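Local coordinates for response regulator receiver domain protein (CheY-like) (Methylobacillus flagellatus KT, PDB 3I42) that probably acts as a CheY-like receiver domain in two-component signalling, accepting a phosphoryl group and passing the signal on by a change of shape, at residues 5-10 and 46-51; 77-82 and 98-103. All coordinates share one frame; numbering follows the deposited sequence.

Contact 1: residues 5-10 and 46-51; sequences QALIVE and RGYDAV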
loop_
_atom_site.group_PDB
_atom_site.type_symbol
_atom_site.label_atom_id
_atom_site.label_comp_id
_atom_site.label_asym_id
_atom_site.label_seq_id
_atom_site.Cartn_x
_atom_site.Cartn_y
_atom_site.Cartn_z
ATOM N N GLN A 5 -10.810 1.230 -19.117
ATOM C CA GLN A 5 -9.684 1.440 -20.024
ATOM C C GLN A 5 -8.348 1.345 -19.280
ATOM O O GLN A 5 -8.136 2.034 -18.284
ATOM C CB GLN A 5 -9.787 2.809 -20.681
ATOM C CG GLN A 5 -10.631 2.853 -21.943
ATOM C CD GLN A 5 -10.430 4.176 -22.669
ATOM O OE1 GLN A 5 -10.023 4.208 -23.843
ATOM N NE2 GLN A 5 -10.672 5.283 -21.954
ATOM N N ALA A 6 -7.439 0.530 -19.792
ATOM C CA ALA A 6 -6.200 0.267 -19.080
ATOM C C ALA A 6 -5.020 0.654 -19.952
ATOM O O ALA A 6 -5.086 0.533 -21.164
ATOM C CB ALA A 6 -6.111 -1.202 -18.677
ATOM N N LEU A 7 -3.958 1.145 -19.312
ATOM C CA LEU A 7 -2.691 1.392 -19.968
ATOM C C LEU A 7 -1.675 0.457 -19.358
ATOM O O LEU A 7 -1.531 0.370 -18.140
ATOM C CB LEU A 7 -2.244 2.859 -19.807
ATOM C CG LEU A 7 -0.857 3.236 -20.393
ATOM C CD1 LEU A 7 -0.900 3.416 -21.893
ATOM C CD2 LEU A 7 -0.282 4.507 -19.748
ATOM N N ILE A 8 -0.982 -0.250 -20.227
ATOM C CA ILE A 8 0.071 -1.128 -19.812
ATOM C C ILE A 8 1.412 -0.515 -20.175
ATOM O O ILE A 8 1.631 -0.121 -21.324
ATOM C CB ILE A 8 -0.052 -2.491 -20.527
ATOM C CG1 ILE A 8 -1.346 -3.174 -20.135
ATOM C CG2 ILE A 8 1.143 -3.381 -20.223
ATOM C CD1 ILE A 8 -1.805 -4.175 -21.270
ATOM N N VAL A 9 2.315 -0.462 -19.197
ATOM C CA VAL A 9 3.667 0.056 -19.427
ATOM C C VAL A 9 4.693 -1.046 -19.246
ATOM O O VAL A 9 4.982 -1.501 -18.121
ATOM C CB VAL A 9 4.011 1.263 -18.493
ATOM C CG1 VAL A 9 5.392 1.818 -18.857
ATOM C CG2 VAL A 9 2.926 2.366 -18.587
ATOM N N GLU A 10 5.276 -1.452 -20.357
ATOM C CA GLU A 10 6.038 -2.681 -20.390
ATOM C C GLU A 10 6.825 -2.657 -21.680
ATOM O O GLU A 10 6.242 -2.419 -22.757
ATOM C CB GLU A 10 5.058 -3.882 -20.360
ATOM C CG GLU A 10 5.619 -5.199 -20.873
ATOM C CD GLU A 10 6.891 -5.624 -20.158
ATOM O OE1 GLU A 10 6.883 -5.670 -18.908
ATOM O OE2 GLU A 10 7.901 -5.925 -20.848
ATOM N N ARG A 46 -4.804 10.782 -23.336
ATOM C CA ARG A 46 -5.948 9.917 -23.015
ATOM C C ARG A 46 -6.051 9.663 -21.514
ATOM O O ARG A 46 -5.038 9.653 -20.808
ATOM C CB ARG A 46 -5.847 8.566 -23.734
ATOM C CG ARG A 46 -5.192 8.573 -25.126
ATOM C CD ARG A 46 -5.929 7.623 -26.097
ATOM N NE ARG A 46 -6.468 6.419 -25.434
ATOM C CZ ARG A 46 -7.280 5.517 -26.002
ATOM N NH1 ARG A 46 -7.695 4.472 -25.292
ATOM N NH2 ARG A 46 -7.681 5.648 -27.269
ATOM N N GLY A 47 -7.274 9.448 -21.032
ATOM C CA GLY A 47 -7.519 9.099 -19.623
ATOM C C GLY A 47 -7.638 7.590 -19.490
ATOM O O GLY A 47 -8.089 6.914 -20.415
ATOM N N TYR A 48 -7.210 7.063 -18.356
ATOM C CA TYR A 48 -7.259 5.640 -18.100
ATOM C C TYR A 48 -7.812 5.405 -16.735
ATOM O O TYR A 48 -7.603 6.202 -15.832
ATOM C CB TYR A 48 -5.868 5.034 -18.197
ATOM C CG TYR A 48 -5.340 5.067 -19.602
ATOM C CD1 TYR A 48 -5.749 4.110 -20.546
ATOM C CD2 TYR A 48 -4.457 6.059 -20.007
ATOM C CE1 TYR A 48 -5.281 4.149 -21.859
ATOM C CE2 TYR A 48 -3.986 6.115 -21.328
ATOM C CZ TYR A 48 -4.388 5.162 -22.238
ATOM O OH TYR A 48 -3.907 5.204 -23.533
ATOM N N ASP A 49 -8.516 4.294 -16.577
ATOM C CA ASP A 49 -9.008 3.899 -15.282
ATOM C C ASP A 49 -7.930 3.182 -14.475
ATOM O O ASP A 49 -7.906 3.282 -13.252
ATOM C CB ASP A 49 -10.231 2.983 -15.454
ATOM C CG ASP A 49 -11.360 3.661 -16.248
ATOM O OD1 ASP A 49 -12.078 4.498 -15.655
ATOM O OD2 ASP A 49 -11.509 3.374 -17.456
ATOM N N ALA A 50 -7.078 2.416 -15.168
ATOM C CA ALA A 50 -6.022 1.631 -14.514
ATOM C C ALA A 50 -4.752 1.687 -15.344
ATOM O O ALA A 50 -4.792 1.590 -16.560
ATOM C CB ALA A 50 -6.454 0.186 -14.326
ATOM N N VAL A 51 -3.626 1.862 -14.667
ATOM C CA VAL A 51 -2.336 1.927 -15.333
ATOM C C VAL A 51 -1.443 0.866 -14.696
ATOM O O VAL A 51 -1.242 0.875 -13.473
ATOM C CB VAL A 51 -1.708 3.355 -15.215
ATOM C CG1 VAL A 51 -0.311 3.426 -15.842
ATOM C CG2 VAL A 51 -2.635 4.420 -15.833
#

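Contact 2: residues 77-82 and 98-103; sequences TSKFVA and LFDFYL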
loop_
_atom_site.group_PDB
_atom_site.type_symbol
_atom_site.label_atom_id
_atom_site.label_comp_id
_atom_site.label_asym_id
_atom_site.label_seq_id
_atom_site.Cartn_x
_atom_site.Cartn_y
_atom_site.Cartn_z
ATOM N N THR A 77 -8.928 10.477 -11.645
ATOM C CA THR A 77 -7.680 9.833 -11.210
ATOM C C THR A 77 -7.610 8.320 -11.470
ATOM O O THR A 77 -8.552 7.582 -11.221
ATOM C CB THR A 77 -7.324 10.246 -9.764
ATOM O OG1 THR A 77 -6.576 11.476 -9.822
ATOM C CG2 THR A 77 -6.496 9.176 -9.036
ATOM N N SER A 78 -6.490 7.885 -12.034
ATOM C CA SER A 78 -6.308 6.491 -12.399
ATOM C C SER A 78 -5.927 5.708 -11.165
ATOM O O SER A 78 -5.442 6.282 -10.196
ATOM C CB SER A 78 -5.191 6.353 -13.432
ATOM O OG SER A 78 -5.425 7.190 -14.549
ATOM N N LYS A 79 -6.135 4.392 -11.206
ATOM C CA LYS A 79 -5.536 3.498 -10.222
ATOM C C LYS A 79 -4.275 2.981 -10.855
ATOM O O LYS A 79 -4.262 2.746 -12.071
ATOM C CB LYS A 79 -6.481 2.351 -9.931
ATOM C CG LYS A 79 -7.841 2.790 -9.400
ATOM C CD LYS A 79 -7.826 2.983 -7.917
ATOM C CE LYS A 79 -7.825 4.468 -7.575
ATOM N NZ LYS A 79 -8.465 4.735 -6.256
ATOM N N PHE A 80 -3.222 2.839 -10.044
ATOM C CA PHE A 80 -1.879 2.513 -10.513
ATOM C C PHE A 80 -1.480 1.212 -9.882
ATOM O O PHE A 80 -1.593 1.074 -8.666
ATOM C CB PHE A 80 -0.850 3.619 -10.126
ATOM C CG PHE A 80 -1.118 4.938 -10.804
ATOM C CD1 PHE A 80 -0.608 5.197 -12.053
ATOM C CD2 PHE A 80 -1.939 5.900 -10.198
ATOM C CE1 PHE A 80 -0.911 6.394 -12.731
ATOM C CE2 PHE A 80 -2.231 7.118 -10.841
ATOM C CZ PHE A 80 -1.716 7.349 -12.123
ATOM N N VAL A 81 -0.980 0.285 -10.708
ATOM C CA VAL A 81 -0.666 -1.083 -10.291
ATOM C C VAL A 81 0.803 -1.335 -10.565
ATOM O O VAL A 81 1.257 -1.117 -11.683
ATOM C CB VAL A 81 -1.477 -2.121 -11.142
ATOM C CG1 VAL A 81 -1.371 -3.515 -10.549
ATOM C CG2 VAL A 81 -2.933 -1.696 -11.269
ATOM N N ALA A 82 1.545 -1.796 -9.560
ATOM C CA ALA A 82 2.957 -2.154 -9.709
ATOM C C ALA A 82 3.043 -3.587 -10.171
ATOM O O ALA A 82 2.402 -4.465 -9.597
ATOM C CB ALA A 82 3.682 -2.055 -8.389
ATOM N N LEU A 98 2.570 4.774 -3.063
ATOM C CA LEU A 98 2.234 5.390 -4.363
ATOM C C LEU A 98 1.495 4.504 -5.364
ATOM O O LEU A 98 0.943 5.008 -6.355
ATOM C CB LEU A 98 3.507 5.917 -5.017
ATOM C CG LEU A 98 4.149 7.163 -4.411
ATOM C CD1 LEU A 98 5.636 7.103 -4.650
ATOM C CD2 LEU A 98 3.534 8.410 -5.031
ATOM N N PHE A 99 1.500 3.189 -5.142
ATOM C CA PHE A 99 0.661 2.319 -5.989
ATOM C C PHE A 99 -0.580 1.905 -5.228
ATOM O O PHE A 99 -0.582 1.857 -4.006
ATOM C CB PHE A 99 1.408 1.080 -6.417
ATOM C CG PHE A 99 2.469 1.328 -7.409
ATOM C CD1 PHE A 99 2.168 1.374 -8.771
ATOM C CD2 PHE A 99 3.787 1.477 -6.997
ATOM C CE1 PHE A 99 3.167 1.593 -9.716
ATOM C CE2 PHE A 99 4.803 1.708 -7.936
ATOM C CZ PHE A 99 4.496 1.759 -9.301
ATOM N N ASP A 100 -1.642 1.612 -5.956
ATOM C CA ASP A 100 -2.893 1.206 -5.340
ATOM C C ASP A 100 -3.005 -0.323 -5.251
ATOM O O ASP A 100 -3.636 -0.846 -4.333
ATOM C CB ASP A 100 -4.059 1.791 -6.149
ATOM C CG ASP A 100 -3.991 3.315 -6.259
ATOM O OD1 ASP A 100 -4.119 3.989 -5.217
ATOM O OD2 ASP A 100 -3.804 3.828 -7.382
ATOM N N PHE A 101 -2.406 -1.015 -6.218
ATOM C CA PHE A 101 -2.454 -2.479 -6.299
ATOM C C PHE A 101 -1.107 -2.984 -6.739
ATOM O O PHE A 101 -0.309 -2.266 -7.321
ATOM C CB PHE A 101 -3.540 -2.979 -7.294
ATOM C CG PHE A 101 -4.912 -2.396 -7.057
ATOM C CD1 PHE A 101 -5.790 -2.972 -6.151
ATOM C CD2 PHE A 101 -5.325 -1.264 -7.743
ATOM C CE1 PHE A 101 -7.039 -2.413 -5.930
ATOM C CE2 PHE A 101 -6.597 -0.709 -7.540
ATOM C CZ PHE A 101 -7.444 -1.270 -6.639
ATOM N N TYR A 102 -0.848 -4.245 -6.458
ATOM C CA TYR A 102 0.465 -4.795 -6.674
ATOM C C TYR A 102 0.263 -6.182 -7.275
ATOM O O TYR A 102 -0.594 -6.912 -6.827
ATOM C CB TYR A 102 1.255 -4.834 -5.338
ATOM C CG TYR A 102 1.015 -3.623 -4.435
ATOM C CD1 TYR A 102 1.895 -2.500 -4.432
ATOM C CD2 TYR A 102 -0.087 -3.586 -3.586
ATOM C CE1 TYR A 102 1.653 -1.367 -3.581
ATOM C CE2 TYR A 102 -0.343 -2.466 -2.762
ATOM C CZ TYR A 102 0.530 -1.376 -2.764
ATOM O OH TYR A 102 0.234 -0.317 -1.933
ATOM N N LEU A 103 1.035 -6.492 -8.318
ATOM C CA LEU A 103 1.021 -7.761 -9.041
ATOM C C LEU A 103 2.423 -8.324 -9.050
ATOM O O LEU A 103 3.403 -7.587 -9.149
ATOM C CB LEU A 103 0.606 -7.534 -10.497
ATOM C CG LEU A 103 -0.882 -7.391 -10.755
ATOM C CD1 LEU A 103 -1.112 -6.983 -12.190
ATOM C CD2 LEU A 103 -1.579 -8.729 -10.457
#

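Contact 1: residues 5-10 and 46-51
In the doubly wound, five-stranded parallel sheet of the receiver domain, strand 4-9 lies beside strand 50-54, and residues 5-10 and 46-51 form the start of that pairing. Ala6 pairs with Ala50, their methyls on the same face of the sheet, where Ala6 meets Leu23 of helix 13-25, while Leu7 and Val51 lie side by side on the other face, where Ala42 and Met43 of helix 36-45 pack against Leu7. The straightest rung runs from Leu7 N to Ala50 O (2.9 Å), nearly along the C=O axis.

Just ahead of the strand, Tyr48 can be followed atom by atom. Tyr48 CB sits 3.8 Å from Gln5 O. With CG anti to the carbonyl carbon (chi1 -68°), the ring lies across the first strand: CD1 meets the carbonyl carbon of Ala6, CE1 comes near Ala6 O, and Leu7 CB stands 3.6 Å from the centroid of the Tyr48 ring, only 5° off the normal, a CH-pi contact centred on one face. Farther out, Leu7 CD1 rests 3.9 Å from Tyr48 CZ and close to OH. That hydroxyl is hydrogen-bonded to Asp31 on strand 28-33 and has a weak second link to Arg46 NE, so the polar tip of this buried residue is satisfied by a strand beyond the one its ring covers.

Gln5 O opens the pairing at its N-terminal end. Gln5 O accepts Asp49 N at 2.9 Å, in the carbonyl plane, and a weak bond from Ala50 N, two donors converging on one oxygen. The Asp49 side chain then turns back toward strand 4-9, CG beside its own backbone N, and Asp49 OD2 accepts Gln5 N at 2.8 Å through its anti lone pair.

Contact 2: residues 77-82 and 98-103
Strands 79-84 and 101-104 are neighbours in the parallel sheet, joined through helix 93-98 as a beta-alpha-beta crossover, and their pairing starts where that helix ends. Phe99, the first residue out of it, lays its ring over Ala82: Ala82 CB stands 3.6 Å from the centroid of the Phe99 ring, 6° off the normal, while Phe99 CD1 approaches Ala82 N at 3.3 Å. An alanine in place of Phe99 would remove the ring and would probably leave the Ala82 methyl without its aromatic cover and loosen the packing against Leu55. Asp100 follows, gripping Phe80 twice: Asp100 N donates to Phe80 O at 2.8 Å, nearly along the C=O axis, and Asp100 OD2 takes Phe80 N at 2.9 Å with the anti lone pair.

Phe101 adds a weak N-H bond to the same Phe80 O, Phe101 O accepts Ala82 N (2.9 Å), and the ring turns its edge to Lys79, Phe101 CE2 lying 3.9 Å from Lys79 CB. Tyr102 lies on the same face of the sheet as Ala82; its hydroxyl is bonded to Cys96 O, its side chain packs on Cys96 of the second subunit, and it probably corresponds to the switch aromatic of CheY-like receivers. Leu103 N then meets Ala82 O at 2.8 Å, the C=O...N angle 178°, and Leu103 CD1 packs on Val81 CG1; the side chain also lies against helix 109-119, where it meets Leu112 and Ile115.

Because Asp100 OD2 also forms a salt bridge with Arg70, and Lys79 NZ lies near but beyond salt-bridge range, the carboxylate probably remains ionised, pinning the strand start to helix 62-71.

Overall arrangement
Along the chain, contact 1 closes before contact 2 opens, yet in space their centres lie about 11 Å apart, because strands 50-54 and 79-84 are neighbours in one parallel sheet of order 2-1-3-4-5. Together they account for two of its four strand pairings, and the seam between them is stitched by probable hydrogen bonds from Val51 N to Lys79 O and between Tyr48 O and Ser78 OG, with Val51 packed on Phe80. Helices 13-25 and 109-119 cover one face, 36-45, 62-71 and 93-98 the other. Strand 50-54 leads to Asp54, the predicted phosphorylation site, and Glu10, at the end of segment 5-10, comes close to it.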